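Local coordinates for putative major capsid protein (Cafeteriavirus-dependent mavirus, PDB 6G44) that probably forms the icosahedral shell of the virophage as its double jelly-roll major capsid protein, which associates into trimers, at residues P73-I86 with D256-V270. Numbering follows the deposited sequence. Where two conformers were deposited one is given.
Sequences PRLRVSFTAEIKNI and DFEVDITGFKINMLV
Two long antiparallel strands of a jelly-roll sheet in this double jelly-roll capsid protein pair from R74-L269 to K84-E258, with a beta bulge midway. The bulge is diagnosed by register: S78 pairs with K265 but T80 with T262, so G263 and F264 together face F79. G263 has positive phi (65°) where the chain turns a corner. Paired backbone bonds continue on both sides of it, T80 N to T262 O being 2.9 Å with an N-H...O angle of 173°, and K265 N to S78 O likewise 2.9 Å. Water 1 joins S78 OG to G263 O.

One face is apolar. V77 CG1 packs 3.7 Å from I266 CG1, their side chains side by side, while F264 CZ also reaches V77 CG1. I261 meets F79 in two places: CG2 touches F79 CB at 3.8 Å, and CD1, brought round by chi2 of -64°, lies near both F79 CD1 and A81 CB. The F79 ring also meets F200 of strand 195-205, which pairs with the other edge of 74-84.

The other face is mostly polar, apart from L269, whose CD1 packs on R76 CB. In the given one of two D260 conformers, the extended K84 chain carries NZ to 2.8 Å from D260 OD2, nearly along that oxygen's C-O axis; E258 OE2 is a long, weaker partner of NZ (3.6 Å). K84 would then link two carboxylates and probably offset some of the repulsion between D260 and E82. R74 instead pairs with D203, near a second subunit. At the C-terminal end of strand 74-84, K84 O lies at the F257 ring edge, and the N85 amide donates from ND2 to D256 O at 3.0 Å, in the carbonyl plane, while water 3 donates to N85 OD1 and E258 OE1.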
ATOM      1  N   PRO C  73       3.854  26.195   1.279  1.00 10.80           N
ATOM      2  CA  PRO C  73       4.907  26.537   2.195  1.00 10.49           C
ATOM      3  C   PRO C  73       4.884  25.687   3.474  1.00 10.47           C
ATOM      4  O   PRO C  73       3.818  25.211   3.904  1.00 10.28           O
ATOM      5  CB  PRO C  73       4.636  28.014   2.525  1.00 10.98           C
ATOM      6  CG  PRO C  73       3.194  28.219   2.258  1.00 11.19           C
ATOM      7  CD  PRO C  73       2.900  27.301   1.083  1.00 11.00           C
ATOM      8  N   ARG C  74       6.046  25.490   4.055  1.00 10.58           N
ATOM      9  CA  ARG C  74       6.208  24.646   5.213  1.00 10.54           C
ATOM     10  C   ARG C  74       6.777  25.437   6.377  1.00 10.84           C
ATOM     11  O   ARG C  74       7.413  26.482   6.185  1.00 11.92           O
ATOM     12  CB  ARG C  74       7.144  23.449   4.917  1.00 11.01           C
ATOM     13  CG  ARG C  74       6.723  22.637   3.698  1.00 11.47           C
ATOM     14  CD  ARG C  74       7.639  21.459   3.437  1.00 11.24           C
ATOM     15  NE  ARG C  74       7.438  20.338   4.354  1.00 11.44           N
ATOM     16  CZ  ARG C  74       6.525  19.385   4.198  1.00 11.79           C
ATOM     17  NH1 ARG C  74       6.467  18.421   5.092  1.00 12.32           N
ATOM     18  NH2 ARG C  74       5.675  19.403   3.187  1.00 12.28           N
ATOM     19  N   LEU C  75       6.575  24.929   7.569  1.00 10.98           N
ATOM     20  CA  LEU C  75       7.198  25.460   8.762  1.00 11.29           C
ATOM     21  C   LEU C  75       8.173  24.447   9.332  1.00 11.55           C
ATOM     22  O   LEU C  75       7.818  23.271   9.531  1.00 11.86           O
ATOM     23  CB  LEU C  75       6.122  25.793   9.800  1.00 11.50           C
ATOM     24  CG  LEU C  75       5.108  26.849   9.386  1.00 11.80           C
ATOM     25  CD1 LEU C  75       3.927  26.942  10.345  1.00 12.62           C
ATOM     26  CD2 LEU C  75       5.769  28.226   9.261  1.00 12.21           C
ATOM     27  N   ARG C  76       9.398  24.891   9.620  1.00 11.41           N
ATOM     28  CA  ARG C  76      10.423  24.078  10.250  1.00 12.35           C
ATOM     29  C   ARG C  76      10.541  24.559  11.687  1.00 12.65           C
ATOM     30  O   ARG C  76      10.903  25.725  11.907  1.00 13.23           O
ATOM     31  CB  ARG C  76      11.776  24.165   9.524  1.00 13.77           C
ATOM     32  CG  ARG C  76      12.900  23.362  10.188  1.00 16.78           C
ATOM     33  CD  ARG C  76      14.264  23.859   9.702  1.00 20.80           C
ATOM     34  NE  ARG C  76      15.384  23.041  10.165  1.00 26.79           N
ATOM     35  CZ  ARG C  76      16.060  23.194  11.309  1.00 29.36           C
ATOM     36  NH1 ARG C  76      15.730  24.127  12.211  1.00 32.68           N
ATOM     37  NH2 ARG C  76      17.079  22.365  11.567  1.00 32.02           N
ATOM     38  N   VAL C  77      10.224  23.690  12.631  1.00 11.77           N
ATOM     39  CA  VAL C  77      10.346  24.007  14.062  1.00 12.78           C
ATOM     40  C   VAL C  77      11.432  23.178  14.661  1.00 13.51           C
ATOM     41  O   VAL C  77      11.619  22.009  14.291  1.00 12.83           O
ATOM     42  CB  VAL C  77       9.051  23.847  14.853  1.00 13.63           C
ATOM     43  CG1 VAL C  77       7.976  24.807  14.362  1.00 14.68           C
ATOM     44  CG2 VAL C  77       8.578  22.401  14.874  1.00 14.14           C
ATOM     45  N   SER C  78      12.178  23.775  15.588  1.00 13.44           N
ATOM     46  CA  SER C  78      13.145  23.054  16.367  1.00 13.93           C
ATOM     47  C   SER C  78      13.022  23.484  17.815  1.00 13.86           C
ATOM     48  O   SER C  78      12.723  24.644  18.091  1.00 13.81           O
ATOM     49  CB  SER C  78      14.560  23.240  15.844  1.00 16.14           C
ATOM     50  OG  SER C  78      14.974  24.559  15.966  1.00 18.24           O
ATOM     51  N   PHE C  79      13.196  22.538  18.721  1.00 13.04           N
ATOM     52  CA  PHE C  79      13.114  22.848  20.140  1.00 13.54           C
ATOM     53  C   PHE C  79      13.675  21.706  20.937  1.00 13.73           C
ATOM     54  O   PHE C  79      13.919  20.609  20.407  1.00 13.29           O
ATOM     55  CB  PHE C  79      11.663  23.095  20.543  1.00 13.92           C
ATOM     56  CG  PHE C  79      10.734  21.937  20.212  1.00 13.70           C
ATOM     57  CD1 PHE C  79      10.552  20.890  21.110  1.00 14.69           C
ATOM     58  CD2 PHE C  79      10.094  21.881  18.976  1.00 13.91           C
ATOM     59  CE1 PHE C  79       9.712  19.821  20.795  1.00 14.12           C
ATOM     60  CE2 PHE C  79       9.258  20.814  18.651  1.00 14.08           C
ATOM     61  CZ  PHE C  79       9.080  19.792  19.565  1.00 14.32           C
ATOM     62  N   THR C  80      13.852  21.954  22.231  1.00 13.72           N
ATOM     63  CA  THR C  80      14.215  20.934  23.188  1.00 13.50           C
ATOM     64  C   THR C  80      13.044  20.747  24.142  1.00 13.66           C
ATOM     65  O   THR C  80      12.493  21.723  24.633  1.00 13.82           O
ATOM     66  CB  THR C  80      15.489  21.323  23.976  1.00 14.26           C
ATOM     67  OG1 THR C  80      16.584  21.469  23.067  1.00 14.92           O
ATOM     68  CG2 THR C  80      15.826  20.289  25.032  1.00 14.47           C
ATOM     69  N   ALA C  81      12.622  19.503  24.355  1.00 13.01           N
ATOM     70  CA  ALA C  81      11.613  19.143  25.345  1.00 13.39           C
ATOM     71  C   ALA C  81      12.275  18.444  26.506  1.00 14.35           C
ATOM     72  O   ALA C  81      13.019  17.479  26.305  1.00 13.99           O
ATOM     73  CB  ALA C  81      10.568  18.230  24.727  1.00 13.41           C
ATOM     74  N   GLU C  82      11.984  18.920  27.724  1.00 14.09           N
ATOM     75  CA  GLU C  82      12.405  18.236  28.940  1.00 14.88           C
ATOM     76  C   GLU C  82      11.195  17.586  29.572  1.00 14.02           C
ATOM     77  O   GLU C  82      10.233  18.265  29.885  1.00 13.97           O
ATOM     78  CB  GLU C  82      13.047  19.208  29.944  1.00 16.14           C
ATOM     79  CG  GLU C  82      13.554  18.479  31.188  1.00 18.08           C
ATOM     80  CD  GLU C  82      14.323  19.362  32.163  1.00 20.72           C
ATOM     81  OE1 GLU C  82      14.924  18.792  33.089  1.00 25.56           O
ATOM     82  OE2 GLU C  82      14.312  20.593  32.029  1.00 22.57           O
ATOM     83  N   ILE C  83      11.245  16.262  29.725  1.00 14.26           N
ATOM     84  CA  ILE C  83      10.149  15.492  30.298  1.00 14.57           C
ATOM     85  C   ILE C  83      10.565  15.049  31.689  1.00 14.58           C
ATOM     86  O   ILE C  83      11.578  14.359  31.840  1.00 14.83           O
ATOM     87  CB  ILE C  83       9.824  14.225  29.455  1.00 14.95           C
ATOM     88  CG1 ILE C  83       9.522  14.644  28.017  1.00 15.45           C
ATOM     89  CG2 ILE C  83       8.710  13.455  30.129  1.00 15.67           C
ATOM     90  CD1 ILE C  83       9.464  13.487  27.035  1.00 15.97           C
ATOM     91  N   LYS C  84       9.765  15.458  32.678  1.00 15.22           N
ATOM     92  CA  LYS C  84      10.040  15.152  34.089  1.00 16.28           C
ATOM     93  C   LYS C  84       8.994  14.220  34.677  1.00 16.56           C
ATOM     94  O   LYS C  84       7.896  14.057  34.126  1.00 16.12           O
ATOM     95  CB  LYS C  84      10.075  16.447  34.910  1.00 17.58           C
ATOM     96  CG  LYS C  84      11.082  17.463  34.407  1.00 20.66           C
ATOM     97  CD  LYS C  84      11.002  18.752  35.225  1.00 24.12           C
ATOM     98  CE  LYS C  84      11.575  19.929  34.468  1.00 28.57           C
ATOM     99  NZ  LYS C  84      11.065  21.242  34.980  1.00 32.69           N
ATOM    100  N   ASN C  85       9.356  13.632  35.829  1.00 16.21           N
ATOM    101  CA  ASN C  85       8.484  12.733  36.634  1.00 17.01           C
ATOM    102  C   ASN C  85       8.478  11.292  36.113  1.00 16.26           C
ATOM    103  O   ASN C  85       7.557  10.532  36.413  1.00 16.75           O
ATOM    104  CB  ASN C  85       7.033  13.239  36.782  1.00 17.65           C
ATOM    105  CG  ASN C  85       6.940  14.643  37.357  1.00 18.42           C
ATOM    106  OD1 ASN C  85       7.875  15.123  38.022  1.00 20.65           O
ATOM    107  ND2 ASN C  85       5.831  15.317  37.079  1.00 19.65           N
ATOM    108  N   ILE C  86       9.533  10.907  35.395  1.00 16.64           N
ATOM    109  CA  ILE C  86       9.690   9.550  34.897  1.00 16.69           C
ATOM    110  C   ILE C  86      10.337   8.695  35.970  1.00 16.94           C
ATOM    111  O   ILE C  86      11.407   9.026  36.453  1.00 17.37           O
ATOM    112  CB  ILE C  86      10.578   9.513  33.636  1.00 16.95           C
ATOM    113  CG1 ILE C  86      10.034  10.448  32.544  1.00 17.08           C
ATOM    114  CG2 ILE C  86      10.687   8.088  33.094  1.00 16.88           C
ATOM    115  CD1 ILE C  86      11.014  10.661  31.417  1.00 17.47           C
ATOM    116  N   ASP C 256       0.952  13.016  36.525  1.00 27.18           N
ATOM    117  CA  ASP C 256       1.259  13.122  35.079  1.00 24.04           C
ATOM    118  C   ASP C 256       2.693  13.631  34.936  1.00 21.32           C
ATOM    119  O   ASP C 256       3.329  14.102  35.882  1.00 21.11           O
ATOM    120  CB  ASP C 256       0.251  14.058  34.345  1.00 25.35           C
ATOM    121  CG  ASP C 256       0.046  13.725  32.810  1.00 25.69           C
ATOM    122  OD1 ASP C 256       0.764  12.851  32.223  1.00 21.66           O
ATOM    123  OD2 ASP C 256      -0.853  14.391  32.190  1.00 24.37           O
ATOM    124  N   PHE C 257       3.203  13.535  33.722  1.00 18.69           N
ATOM    125  CA  PHE C 257       4.509  14.065  33.392  1.00 17.50           C
ATOM    126  C   PHE C 257       4.437  15.570  33.334  1.00 17.95           C
ATOM    127  O   PHE C 257       3.392  16.120  33.080  1.00 18.19           O
ATOM    128  CB  PHE C 257       4.977  13.459  32.061  1.00 16.58           C
ATOM    129  CG  PHE C 257       4.992  11.969  32.100  1.00 16.21           C
ATOM    130  CD1 PHE C 257       6.035  11.292  32.737  1.00 16.57           C
ATOM    131  CD2 PHE C 257       3.923  11.225  31.603  1.00 17.12           C
ATOM    132  CE1 PHE C 257       6.032   9.916  32.836  1.00 17.31           C
ATOM    133  CE2 PHE C 257       3.913   9.837  31.726  1.00 16.54           C
ATOM    134  CZ  PHE C 257       4.965   9.193  32.338  1.00 16.94           C
ATOM    135  N   GLU C 258       5.563  16.215  33.608  1.00 17.33           N
ATOM    136  CA  GLU C 258       5.693  17.663  33.460  1.00 19.28           C
ATOM    137  C   GLU C 258       6.696  17.874  32.352  1.00 17.11           C
ATOM    138  O   GLU C 258       7.793  17.335  32.409  1.00 17.41           O
ATOM    139  CB  GLU C 258       6.220  18.250  34.768  1.00 22.37           C
ATOM    140  CG  GLU C 258       6.470  19.748  34.755  1.00 26.68           C
ATOM    141  CD  GLU C 258       7.038  20.284  36.066  1.00 31.93           C
ATOM    142  OE1 GLU C 258       6.942  19.614  37.114  1.00 39.00           O
ATOM    143  OE2 GLU C 258       7.595  21.398  36.036  1.00 37.25           O
ATOM    144  N   VAL C 259       6.302  18.630  31.328  1.00 15.66           N
ATOM    145  CA  VAL C 259       7.130  18.799  30.135  1.00 15.17           C
ATOM    146  C   VAL C 259       7.296  20.274  29.884  1.00 14.49           C
ATOM    147  O   VAL C 259       6.325  21.040  29.993  1.00 15.20           O
ATOM    148  CB  VAL C 259       6.481  18.107  28.913  1.00 15.42           C
ATOM    149  CG1 VAL C 259       7.360  18.276  27.688  1.00 15.61           C
ATOM    150  CG2 VAL C 259       6.225  16.635  29.221  1.00 16.10           C
ATOM    151  N   ASP C 260       8.525  20.681  29.575  1.00 15.53           N
ATOM    152  CA  ASP C 260       8.884  22.075  29.269  0.50 15.77           C
ATOM    153  C   ASP C 260       9.543  22.173  27.899  1.00 15.35           C
ATOM    154  O   ASP C 260      10.413  21.368  27.631  1.00 15.18           O
ATOM    155  CB  ASP C 260       9.893  22.570  30.310  0.50 16.28           C
ATOM    156  CG  ASP C 260       9.296  22.676  31.701  0.50 17.90           C
ATOM    157  OD1 ASP C 260       8.169  23.183  31.820  0.50 18.80           O
ATOM    158  OD2 ASP C 260       9.964  22.269  32.663  0.50 20.98           O
ATOM    159  N   ILE C 261       9.207  23.200  27.122  1.00 14.43           N
ATOM    160  CA  ILE C 261       9.833  23.504  25.829  1.00 14.55           C
ATOM    161  C   ILE C 261      10.792  24.671  26.010  1.00 14.58           C
ATOM    162  O   ILE C 261      10.428  25.699  26.617  1.00 15.33           O
ATOM    163  CB  ILE C 261       8.767  23.882  24.786  1.00 14.83           C
ATOM    164  CG1 ILE C 261       7.688  22.778  24.674  1.00 14.83           C
ATOM    165  CG2 ILE C 261       9.370  24.223  23.415  1.00 15.29           C
ATOM    166  CD1 ILE C 261       8.177  21.426  24.164  1.00 15.06           C
ATOM    167  N   THR C 262      11.994  24.496  25.496  1.00 13.79           N
ATOM    168  CA  THR C 262      13.001  25.555  25.478  1.00 14.53           C
ATOM    169  C   THR C 262      13.680  25.604  24.131  1.00 14.70           C
ATOM    170  O   THR C 262      13.637  24.640  23.350  1.00 14.81           O
ATOM    171  CB  THR C 262      14.052  25.367  26.594  1.00 15.44           C
ATOM    172  OG1 THR C 262      14.785  24.144  26.412  1.00 16.51           O
ATOM    173  CG2 THR C 262      13.392  25.398  27.972  1.00 16.99           C
ATOM    174  N   GLY C 263      14.346  26.712  23.854  1.00 13.73           N
ATOM    175  CA  GLY C 263      15.129  26.862  22.652  1.00 14.05           C
ATOM    176  C   GLY C 263      14.297  26.826  21.380  1.00 13.23           C
ATOM    177  O   GLY C 263      14.833  26.506  20.320  1.00 13.64           O
ATOM    178  N   PHE C 264      13.022  27.154  21.485  1.00 12.07           N
ATOM    179  CA  PHE C 264      12.115  27.113  20.308  1.00 12.95           C
ATOM    180  C   PHE C 264      12.556  28.056  19.193  1.00 13.04           C
ATOM    181  O   PHE C 264      12.856  29.230  19.429  1.00 13.45           O
ATOM    182  CB  PHE C 264      10.687  27.387  20.721  1.00 13.03           C
ATOM    183  CG  PHE C 264       9.706  27.277  19.599  1.00 13.56           C
ATOM    184  CD1 PHE C 264       9.181  26.042  19.276  1.00 13.86           C
ATOM    185  CD2 PHE C 264       9.320  28.370  18.877  1.00 13.34           C
ATOM    186  CE1 PHE C 264       8.265  25.926  18.234  1.00 13.74           C
ATOM    187  CE2 PHE C 264       8.407  28.263  17.835  1.00 14.26           C
ATOM    188  CZ  PHE C 264       7.903  27.023  17.503  1.00 13.35           C
ATOM    189  N   LYS C 265      12.636  27.506  17.975  1.00 13.25           N
ATOM    190  CA  LYS C 265      12.899  28.265  16.772  1.00 13.13           C
ATOM    191  C   LYS C 265      11.921  27.820  15.691  1.00 12.73           C
ATOM    192  O   LYS C 265      11.465  26.670  15.698  1.00 12.17           O
ATOM    193  CB  LYS C 265      14.315  28.028  16.281  1.00 15.83           C
ATOM    194  CG  LYS C 265      15.396  28.487  17.254  1.00 17.46           C
ATOM    195  CD  LYS C 265      15.435  29.995  17.370  1.00 21.09           C
ATOM    196  CE  LYS C 265      16.561  30.494  18.276  1.00 24.09           C
ATOM    197  NZ  LYS C 265      16.369  31.957  18.560  1.00 26.93           N
ATOM    198  N   ILE C 266      11.587  28.738  14.799  1.00 11.94           N
ATOM    199  CA  ILE C 266      10.680  28.465  13.694  1.00 12.07           C
ATOM    200  C   ILE C 266      11.078  29.282  12.479  1.00 13.26           C
ATOM    201  O   ILE C 266      11.415  30.472  12.602  1.00 13.90           O
ATOM    202  CB  ILE C 266       9.211  28.688  14.097  1.00 12.09           C
ATOM    203  CG1 ILE C 266       8.234  28.213  12.989  1.00 11.98           C
ATOM    204  CG2 ILE C 266       8.956  30.136  14.495  1.00 12.57           C
ATOM    205  CD1 ILE C 266       6.783  28.279  13.393  1.00 12.07           C
ATOM    206  N   ASN C 267      11.108  28.626  11.316  1.00 12.41           N
ATOM    207  CA  ASN C 267      11.321  29.287  10.028  0.50 12.78           C
ATOM    208  C   ASN C 267      10.244  28.831   9.052  1.00 12.28           C
ATOM    209  O   ASN C 267       9.723  27.727   9.198  1.00 12.55           O
ATOM    210  CB  ASN C 267      12.700  28.923   9.477  0.50 13.56           C
ATOM    211  CG  ASN C 267      13.840  29.465  10.323  0.50 14.80           C
ATOM    212  OD1 ASN C 267      13.667  30.408  11.089  0.50 16.97           O
ATOM    213  ND2 ASN C 267      15.023  28.908  10.148  0.50 15.82           N
ATOM    214  N   MET C 268       9.929  29.673   8.078  1.00 11.32           N
ATOM    215  CA  MET C 268       9.031  29.314   6.968  1.00 11.52           C
ATOM    216  C   MET C 268       9.883  29.023   5.769  1.00 11.63           C
ATOM    217  O   MET C 268      10.705  29.852   5.387  1.00 11.60           O
ATOM    218  CB  MET C 268       8.026  30.404   6.673  1.00 12.01           C
ATOM    219  CG  MET C 268       7.096  30.044   5.520  1.00 13.13           C
ATOM    220  SD  MET C 268       5.613  31.060   5.454  1.00 14.65           S
ATOM    221  CE  MET C 268       6.329  32.649   5.068  1.00 14.84           C
ATOM    222  N   LEU C 269       9.717  27.831   5.180  1.00 11.16           N
ATOM    223  CA  LEU C 269      10.521  27.367   4.070  1.00 11.45           C
ATOM    224  C   LEU C 269       9.648  27.258   2.844  1.00 10.96           C
ATOM    225  O   LEU C 269       8.592  26.592   2.900  1.00 11.07           O
ATOM    226  CB  LEU C 269      11.134  26.010   4.366  1.00 12.37           C
ATOM    227  CG  LEU C 269      12.383  25.957   5.252  1.00 13.61           C
ATOM    228  CD1 LEU C 269      12.251  26.668   6.594  1.00 14.54           C
ATOM    229  CD2 LEU C 269      12.842  24.539   5.485  1.00 15.01           C
ATOM    230  N   VAL C 270      10.032  27.912   1.754  1.00 10.77           N
ATOM    231  CA  VAL C 270       9.255  27.839   0.531  1.00 11.35           C
ATOM    232  C   VAL C 270      10.129  28.102  -0.687  1.00 11.75           C
ATOM    233  O   VAL C 270      11.041  28.936  -0.641  1.00 12.00           O
ATOM    234  CB  VAL C 270       8.047  28.829   0.571  1.00 11.52           C
ATOM    235  CG1 VAL C 270       8.515  30.301   0.556  1.00 11.89           C
ATOM    236  CG2 VAL C 270       7.012  28.536  -0.493  1.00 11.98           C
TER
HETATM  237  O   HOH W   1      16.055  24.752  18.566  1.00 21.09           O
HETATM  238  O   HOH W   2      13.598  21.992  27.576  1.00 19.00           O
HETATM  239  O   HOH W   3       8.699  17.792  38.229  1.00 38.50           O